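Local coordinates for protein 2-dehydro-3-deoxy-D-arabinonate dehydratase (Sulfolobus solfataricus, PDB 2Q18) that catalyses the metal-dependent dehydration of 2-dehydro-3-deoxy-D-arabinonate to 2,5-dioxopentanoate in a pentose oxidation pathway, working as a homotetramer of the FAH family, at residues Pro73-Glu84 / Val224-Gln236. Sequence-based numbering, arbitrary orientation.
Sequences PPEVWGSGISYE and VNTNKMRRKIEEQ
Ser82 and Glu84 bond to residues 228-231 through the backbone, and Tyr83 packs between them, a worked example of how main-chain polarity can tie a substrate-binding loop to a distant part of its chain. Ser82 O accepts two successive amides: Arg230 N at 2.7 Å lies in the carbonyl plane, while Arg231 N at 2.9 Å is tilted from it. Two residues further on, Glu84 N donates to Lys228 O at 3.0 Å, nearly straight (169° at the hydrogen). The Arg230 and Glu84 bonds flank a single beta bridge between Tyr83 and Met229; the Arg231 bond adds a second grip on Ser82 O.

Apolar contact centres on the Tyr83 ring. Met229 CG makes a CH-pi contact over one face, 4.2 Å from the ring centroid, and SD lies obliquely beyond it in a Met-aromatic contact. With CG anti to the backbone N (chi1 -155°), the methionine runs across the ring, and the bend at chi3 brings CE within 3.7 Å of Tyr83 OH. Lys228 CB lies in plane at the ring edge, near CD2, and Thr226 CG2 touches the hydroxyl.

The Gln236 amide, on helix 233-241, bridges two serines by van der Waals contact: OE1 faces Ser79 CB at 3.3 Å and NE2 faces Ser82 CB. NE2 also donates to Arg231 O, whereas OE1 is buried without a polar partner. Ser79 OG bonds to Glu114 O and Ser82 OG to Thr254 O.

A water donates to Ile81 O and accepts from Arg231 NH1, whose guanidinium also forms a salt bridge with Glu235. Since Ile81 binds substrate, this chemistry implies a loop tied down by a water-mediated bond at that residue and direct backbone bonds just after it, which may steady the substrate site.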
ATOM      1  N   PRO A  73       3.598   9.573 -17.546  1.00 23.61           N
ATOM      2  CA  PRO A  73       4.370  10.780 -17.246  1.00 23.47           C
ATOM      3  C   PRO A  73       3.614  11.643 -16.233  1.00 23.52           C
ATOM      4  O   PRO A  73       2.483  12.054 -16.505  1.00 23.89           O
ATOM      5  CB  PRO A  73       4.467  11.482 -18.602  1.00 23.73           C
ATOM      6  CG  PRO A  73       3.233  11.047 -19.340  1.00 23.31           C
ATOM      7  CD  PRO A  73       2.897   9.665 -18.843  1.00 23.02           C
ATOM      8  N   PRO A  74       4.219  11.907 -15.060  1.00 23.83           N
ATOM      9  CA  PRO A  74       3.463  12.636 -14.042  1.00 22.62           C
ATOM     10  C   PRO A  74       3.010  14.009 -14.536  1.00 21.45           C
ATOM     11  O   PRO A  74       1.935  14.470 -14.161  1.00 21.06           O
ATOM     12  CB  PRO A  74       4.452  12.753 -12.876  1.00 22.76           C
ATOM     13  CG  PRO A  74       5.435  11.637 -13.101  1.00 25.60           C
ATOM     14  CD  PRO A  74       5.576  11.562 -14.596  1.00 23.77           C
ATOM     15  N   GLU A  75       3.818  14.632 -15.391  1.00 21.04           N
ATOM     16  CA  GLU A  75       3.463  15.903 -16.015  1.00 21.47           C
ATOM     17  C   GLU A  75       3.895  15.894 -17.465  1.00 20.89           C
ATOM     18  O   GLU A  75       4.915  15.293 -17.810  1.00 21.46           O
ATOM     19  CB  GLU A  75       4.125  17.087 -15.285  1.00 21.24           C
ATOM     20  CG  GLU A  75       3.672  17.243 -13.839  1.00 20.62           C
ATOM     21  CD  GLU A  75       4.301  18.433 -13.118  1.00 22.81           C
ATOM     22  OE1 GLU A  75       4.991  19.258 -13.759  1.00 23.29           O
ATOM     23  OE2 GLU A  75       4.087  18.536 -11.895  1.00 21.80           O
ATOM     24  N   VAL A  76       3.109  16.553 -18.312  1.00 20.98           N
ATOM     25  CA  VAL A  76       3.503  16.774 -19.701  1.00 21.22           C
ATOM     26  C   VAL A  76       3.462  18.266 -19.993  1.00 20.67           C
ATOM     27  O   VAL A  76       2.455  18.934 -19.753  1.00 21.07           O
ATOM     28  CB  VAL A  76       2.612  16.008 -20.719  1.00 20.25           C
ATOM     29  CG1 VAL A  76       3.129  16.222 -22.138  1.00 21.46           C
ATOM     30  CG2 VAL A  76       2.573  14.517 -20.398  1.00 20.76           C
ATOM     31  N   TRP A  77       4.577  18.775 -20.502  1.00 21.91           N
ATOM     32  CA  TRP A  77       4.705  20.177 -20.859  1.00 23.26           C
ATOM     33  C   TRP A  77       5.074  20.288 -22.335  1.00 25.18           C
ATOM     34  O   TRP A  77       5.634  19.359 -22.924  1.00 24.43           O
ATOM     35  CB  TRP A  77       5.790  20.846 -20.009  1.00 22.98           C
ATOM     36  CG  TRP A  77       5.443  20.995 -18.549  1.00 22.93           C
ATOM     37  CD1 TRP A  77       5.465  20.017 -17.593  1.00 22.03           C
ATOM     38  CD2 TRP A  77       5.046  22.200 -17.882  1.00 23.81           C
ATOM     39  NE1 TRP A  77       5.104  20.540 -16.369  1.00 22.45           N
ATOM     40  CE2 TRP A  77       4.843  21.878 -16.519  1.00 23.43           C
ATOM     41  CE3 TRP A  77       4.855  23.526 -18.301  1.00 23.64           C
ATOM     42  CZ2 TRP A  77       4.446  22.831 -15.573  1.00 23.00           C
ATOM     43  CZ3 TRP A  77       4.458  24.472 -17.362  1.00 23.82           C
ATOM     44  CH2 TRP A  77       4.262  24.119 -16.011  1.00 22.37           C
ATOM     45  N   GLY A  78       4.771  21.437 -22.925  1.00 26.60           N
ATOM     46  CA  GLY A  78       5.102  21.667 -24.317  1.00 28.85           C
ATOM     47  C   GLY A  78       5.816  22.978 -24.542  1.00 31.21           C
ATOM     48  O   GLY A  78       5.702  23.914 -23.747  1.00 30.34           O
ATOM     49  N   SER A  79       6.582  23.021 -25.624  1.00 33.30           N
ATOM     50  CA  SER A  79       7.130  24.258 -26.138  1.00 36.17           C
ATOM     51  C   SER A  79       6.591  24.435 -27.554  1.00 37.52           C
ATOM     52  O   SER A  79       6.192  23.466 -28.207  1.00 38.99           O
ATOM     53  CB  SER A  79       8.656  24.217 -26.132  1.00 36.48           C
ATOM     54  OG  SER A  79       9.199  25.529 -26.098  1.00 40.89           O
ATOM     55  N   GLY A  80       6.538  25.676 -28.011  1.00 38.21           N
ATOM     56  CA  GLY A  80       6.092  25.971 -29.365  1.00 38.71           C
ATOM     57  C   GLY A  80       6.946  27.060 -29.969  1.00 38.83           C
ATOM     58  O   GLY A  80       7.748  27.692 -29.267  1.00 38.62           O
ATOM     59  N   ILE A  81       6.762  27.279 -31.271  1.00 38.94           N
ATOM     60  CA  ILE A  81       7.509  28.291 -32.032  1.00 38.68           C
ATOM     61  C   ILE A  81       9.015  28.069 -31.862  1.00 38.49           C
ATOM     62  O   ILE A  81       9.774  29.001 -31.587  1.00 38.55           O
ATOM     63  CB  ILE A  81       7.091  29.741 -31.644  1.00 38.71           C
ATOM     64  CG1 ILE A  81       5.589  29.810 -31.343  1.00 38.77           C
ATOM     65  CG2 ILE A  81       7.456  30.727 -32.762  1.00 39.98           C
ATOM     66  CD1 ILE A  81       5.192  30.920 -30.387  1.00 42.55           C
ATOM     67  N   SER A  82       9.430  26.816 -32.021  1.00 37.94           N
ATOM     68  CA  SER A  82      10.817  26.419 -31.800  1.00 38.67           C
ATOM     69  C   SER A  82      11.570  26.162 -33.104  1.00 39.36           C
ATOM     70  O   SER A  82      12.787  25.954 -33.096  1.00 39.11           O
ATOM     71  CB  SER A  82      10.868  25.173 -30.915  1.00 38.21           C
ATOM     72  OG  SER A  82      10.191  24.096 -31.536  1.00 39.51           O
ATOM     73  N   TYR A  83      10.840  26.177 -34.217  1.00 40.10           N
ATOM     74  CA  TYR A  83      11.415  25.901 -35.529  1.00 41.71           C
ATOM     75  C   TYR A  83      11.561  27.172 -36.360  1.00 43.20           C
ATOM     76  O   TYR A  83      10.819  28.137 -36.164  1.00 43.17           O
ATOM     77  CB  TYR A  83      10.552  24.885 -36.282  1.00 40.40           C
ATOM     78  CG  TYR A  83      10.731  23.449 -35.831  1.00 39.06           C
ATOM     79  CD1 TYR A  83      10.094  22.966 -34.683  1.00 36.36           C
ATOM     80  CD2 TYR A  83      11.522  22.566 -36.568  1.00 38.82           C
ATOM     81  CE1 TYR A  83      10.252  21.642 -34.273  1.00 36.28           C
ATOM     82  CE2 TYR A  83      11.679  21.236 -36.172  1.00 39.49           C
ATOM     83  CZ  TYR A  83      11.043  20.784 -35.022  1.00 38.36           C
ATOM     84  OH  TYR A  83      11.202  19.475 -34.629  1.00 37.38           O
ATOM     85  N   GLU A  84      12.513  27.145 -37.294  1.00 45.96           N
ATOM     86  CA  GLU A  84      12.794  28.260 -38.210  1.00 48.59           C
ATOM     87  C   GLU A  84      11.539  28.908 -38.793  1.00 48.78           C
ATOM     88  O   GLU A  84      10.596  28.220 -39.180  1.00 49.43           O
ATOM     89  CB  GLU A  84      13.707  27.789 -39.344  1.00 49.74           C
ATOM     90  CG  GLU A  84      15.196  27.957 -39.069  1.00 54.79           C
ATOM     91  CD  GLU A  84      15.728  29.303 -39.539  1.00 61.90           C
ATOM     92  OE1 GLU A  84      15.611  29.603 -40.750  1.00 64.23           O
ATOM     93  OE2 GLU A  84      16.272  30.057 -38.701  1.00 63.62           O
ATOM     94  N   VAL A 224       9.552  17.150 -41.848  1.00 37.97           N
ATOM     95  CA  VAL A 224      10.562  18.140 -41.499  1.00 37.62           C
ATOM     96  C   VAL A 224      11.693  17.427 -40.758  1.00 37.83           C
ATOM     97  O   VAL A 224      11.469  16.400 -40.103  1.00 37.87           O
ATOM     98  CB  VAL A 224       9.968  19.307 -40.653  1.00 37.92           C
ATOM     99  CG1 VAL A 224       9.652  18.858 -39.214  1.00 38.89           C
ATOM    100  CG2 VAL A 224      10.900  20.515 -40.655  1.00 37.28           C
ATOM    101  N   ASN A 225      12.907  17.951 -40.892  1.00 37.29           N
ATOM    102  CA  ASN A 225      14.040  17.440 -40.138  1.00 37.53           C
ATOM    103  C   ASN A 225      14.273  18.315 -38.911  1.00 37.62           C
ATOM    104  O   ASN A 225      14.050  19.525 -38.959  1.00 37.48           O
ATOM    105  CB  ASN A 225      15.296  17.374 -41.011  1.00 37.39           C
ATOM    106  CG  ASN A 225      16.410  16.565 -40.373  1.00 38.57           C
ATOM    107  OD1 ASN A 225      17.074  17.024 -39.440  1.00 41.62           O
ATOM    108  ND2 ASN A 225      16.627  15.357 -40.877  1.00 37.70           N
ATOM    109  N   THR A 226      14.716  17.697 -37.818  1.00 37.69           N
ATOM    110  CA  THR A 226      14.970  18.426 -36.569  1.00 37.46           C
ATOM    111  C   THR A 226      16.162  19.388 -36.659  1.00 38.65           C
ATOM    112  O   THR A 226      16.412  20.156 -35.721  1.00 38.77           O
ATOM    113  CB  THR A 226      15.158  17.479 -35.358  1.00 36.97           C
ATOM    114  OG1 THR A 226      16.180  16.519 -35.648  1.00 35.12           O
ATOM    115  CG2 THR A 226      13.856  16.757 -35.018  1.00 35.86           C
ATOM    116  N   ASN A 227      16.888  19.354 -37.780  1.00 38.84           N
ATOM    117  CA  ASN A 227      17.930  20.357 -38.044  1.00 39.21           C
ATOM    118  C   ASN A 227      17.347  21.747 -38.307  1.00 39.05           C
ATOM    119  O   ASN A 227      18.078  22.732 -38.385  1.00 39.74           O
ATOM    120  CB  ASN A 227      18.898  19.918 -39.161  1.00 39.17           C
ATOM    121  CG  ASN A 227      18.220  19.750 -40.520  1.00 39.54           C
ATOM    122  OD1 ASN A 227      17.298  20.483 -40.875  1.00 38.91           O
ATOM    123  ND2 ASN A 227      18.701  18.784 -41.295  1.00 40.48           N
ATOM    124  N   LYS A 228      16.021  21.808 -38.425  1.00 39.19           N
ATOM    125  CA  LYS A 228      15.302  23.069 -38.583  1.00 39.70           C
ATOM    126  C   LYS A 228      14.858  23.660 -37.243  1.00 39.32           C
ATOM    127  O   LYS A 228      14.311  24.766 -37.204  1.00 39.08           O
ATOM    128  CB  LYS A 228      14.092  22.882 -39.508  1.00 40.11           C
ATOM    129  CG  LYS A 228      14.440  22.328 -40.889  1.00 42.99           C
ATOM    130  CD  LYS A 228      14.969  23.406 -41.837  1.00 47.05           C
ATOM    131  CE  LYS A 228      15.991  22.840 -42.831  1.00 50.72           C
ATOM    132  NZ  LYS A 228      15.679  21.460 -43.335  1.00 51.25           N
ATOM    133  N   MET A 229      15.084  22.930 -36.149  1.00 39.02           N
ATOM    134  CA  MET A 229      14.767  23.449 -34.818  1.00 39.45           C
ATOM    135  C   MET A 229      15.766  24.543 -34.451  1.00 40.25           C
ATOM    136  O   MET A 229      16.980  24.330 -34.480  1.00 39.59           O
ATOM    137  CB  MET A 229      14.755  22.337 -33.759  1.00 38.96           C
ATOM    138  CG  MET A 229      13.878  22.656 -32.536  1.00 39.79           C
ATOM    139  SD  MET A 229      14.031  21.509 -31.134  1.00 38.39           S
ATOM    140  CE  MET A 229      13.735  19.936 -31.941  1.00 33.57           C
ATOM    141  N   ARG A 230      15.235  25.717 -34.126  1.00 41.67           N
ATOM    142  CA  ARG A 230      16.048  26.894 -33.837  1.00 43.81           C
ATOM    143  C   ARG A 230      16.197  27.086 -32.327  1.00 43.93           C
ATOM    144  O   ARG A 230      17.288  27.379 -31.835  1.00 44.49           O
ATOM    145  CB  ARG A 230      15.424  28.126 -34.497  1.00 44.42           C
ATOM    146  CG  ARG A 230      16.195  29.420 -34.298  1.00 49.14           C
ATOM    147  CD  ARG A 230      15.574  30.538 -35.116  1.00 55.41           C
ATOM    148  NE  ARG A 230      15.868  31.866 -34.576  1.00 59.82           N
ATOM    149  CZ  ARG A 230      15.138  32.482 -33.647  1.00 62.31           C
ATOM    150  NH1 ARG A 230      14.063  31.895 -33.129  1.00 63.05           N
ATOM    151  NH2 ARG A 230      15.487  33.691 -33.228  1.00 63.42           N
ATOM    152  N   ARG A 231      15.095  26.917 -31.604  1.00 43.74           N
ATOM    153  CA  ARG A 231      15.105  26.958 -30.149  1.00 43.79           C
ATOM    154  C   ARG A 231      15.474  25.576 -29.610  1.00 43.35           C
ATOM    155  O   ARG A 231      14.657  24.652 -29.637  1.00 44.25           O
ATOM    156  CB  ARG A 231      13.737  27.400 -29.627  1.00 43.70           C
ATOM    157  CG  ARG A 231      13.735  27.823 -28.173  1.00 46.15           C
ATOM    158  CD  ARG A 231      14.273  29.231 -27.999  1.00 47.08           C
ATOM    159  NE  ARG A 231      13.300  30.248 -28.387  1.00 45.82           N
ATOM    160  CZ  ARG A 231      13.307  31.496 -27.933  1.00 42.93           C
ATOM    161  NH1 ARG A 231      12.378  32.354 -28.336  1.00 39.76           N
ATOM    162  NH2 ARG A 231      14.237  31.884 -27.066  1.00 43.22           N
ATOM    163  N   LYS A 232      16.707  25.441 -29.126  1.00 42.46           N
ATOM    164  CA  LYS A 232      17.235  24.142 -28.704  1.00 42.15           C
ATOM    165  C   LYS A 232      16.562  23.583 -27.443  1.00 40.76           C
ATOM    166  O   LYS A 232      16.012  24.334 -26.632  1.00 39.46           O
ATOM    167  CB  LYS A 232      18.763  24.188 -28.564  1.00 43.43           C
ATOM    168  CG  LYS A 232      19.290  25.015 -27.389  1.00 47.76           C
ATOM    169  CD  LYS A 232      20.686  25.579 -27.675  1.00 55.51           C
ATOM    170  CE  LYS A 232      21.756  24.489 -27.733  1.00 57.94           C
ATOM    171  NZ  LYS A 232      23.132  25.059 -27.784  1.00 60.43           N
ATOM    172  N   ILE A 233      16.616  22.261 -27.298  1.00 39.24           N
ATOM    173  CA  ILE A 233      15.936  21.543 -26.218  1.00 38.15           C
ATOM    174  C   ILE A 233      16.476  21.938 -24.838  1.00 38.19           C
ATOM    175  O   ILE A 233      15.699  22.164 -23.909  1.00 37.37           O
ATOM    176  CB  ILE A 233      16.017  20.007 -26.428  1.00 37.95           C
ATOM    177  CG1 ILE A 233      15.350  19.623 -27.756  1.00 36.41           C
ATOM    178  CG2 ILE A 233      15.384  19.259 -25.247  1.00 36.36           C
ATOM    179  CD1 ILE A 233      15.685  18.229 -28.249  1.00 36.97           C
ATOM    180  N   GLU A 234      17.801  22.017 -24.726  1.00 38.59           N
ATOM    181  CA  GLU A 234      18.495  22.477 -23.517  1.00 40.23           C
ATOM    182  C   GLU A 234      17.894  23.777 -22.970  1.00 37.88           C
ATOM    183  O   GLU A 234      17.649  23.895 -21.771  1.00 37.28           O
ATOM    184  CB  GLU A 234      19.991  22.647 -23.819  1.00 40.47           C
ATOM    185  CG  GLU A 234      20.831  23.297 -22.720  1.00 45.33           C
ATOM    186  CD  GLU A 234      22.263  23.616 -23.171  1.00 46.45           C
ATOM    187  OE1 GLU A 234      22.477  23.902 -24.374  1.00 53.63           O
ATOM    188  OE2 GLU A 234      23.176  23.589 -22.314  1.00 53.44           O
ATOM    189  N   GLU A 235      17.639  24.734 -23.860  1.00 36.76           N
ATOM    190  CA  GLU A 235      17.049  26.014 -23.481  1.00 36.80           C
ATOM    191  C   GLU A 235      15.590  25.856 -23.055  1.00 34.95           C
ATOM    192  O   GLU A 235      15.136  26.520 -22.116  1.00 33.51           O
ATOM    193  CB  GLU A 235      17.158  27.019 -24.631  1.00 36.93           C
ATOM    194  CG  GLU A 235      16.724  28.436 -24.265  1.00 39.71           C
ATOM    195  CD  GLU A 235      16.759  29.400 -25.443  1.00 42.09           C
ATOM    196  OE1 GLU A 235      17.524  29.162 -26.407  1.00 50.44           O
ATOM    197  OE2 GLU A 235      16.015  30.404 -25.405  1.00 50.14           O
ATOM    198  N   GLN A 236      14.859  24.982 -23.747  1.00 32.93           N
ATOM    199  CA  GLN A 236      13.468  24.704 -23.393  1.00 31.76           C
ATOM    200  C   GLN A 236      13.391  24.126 -21.980  1.00 29.55           C
ATOM    201  O   GLN A 236      12.545  24.537 -21.186  1.00 28.60           O
ATOM    202  CB  GLN A 236      12.818  23.743 -24.392  1.00 31.36           C
ATOM    203  CG  GLN A 236      12.799  24.239 -25.841  1.00 31.74           C
ATOM    204  CD  GLN A 236      12.065  23.285 -26.772  1.00 33.52           C
ATOM    205  OE1 GLN A 236      11.408  22.343 -26.322  1.00 36.22           O
ATOM    206  NE2 GLN A 236      12.169  23.527 -28.071  1.00 34.16           N
TER
HETATM  207  O   HOH W   1      10.673  30.887 -29.853  1.00 48.49           O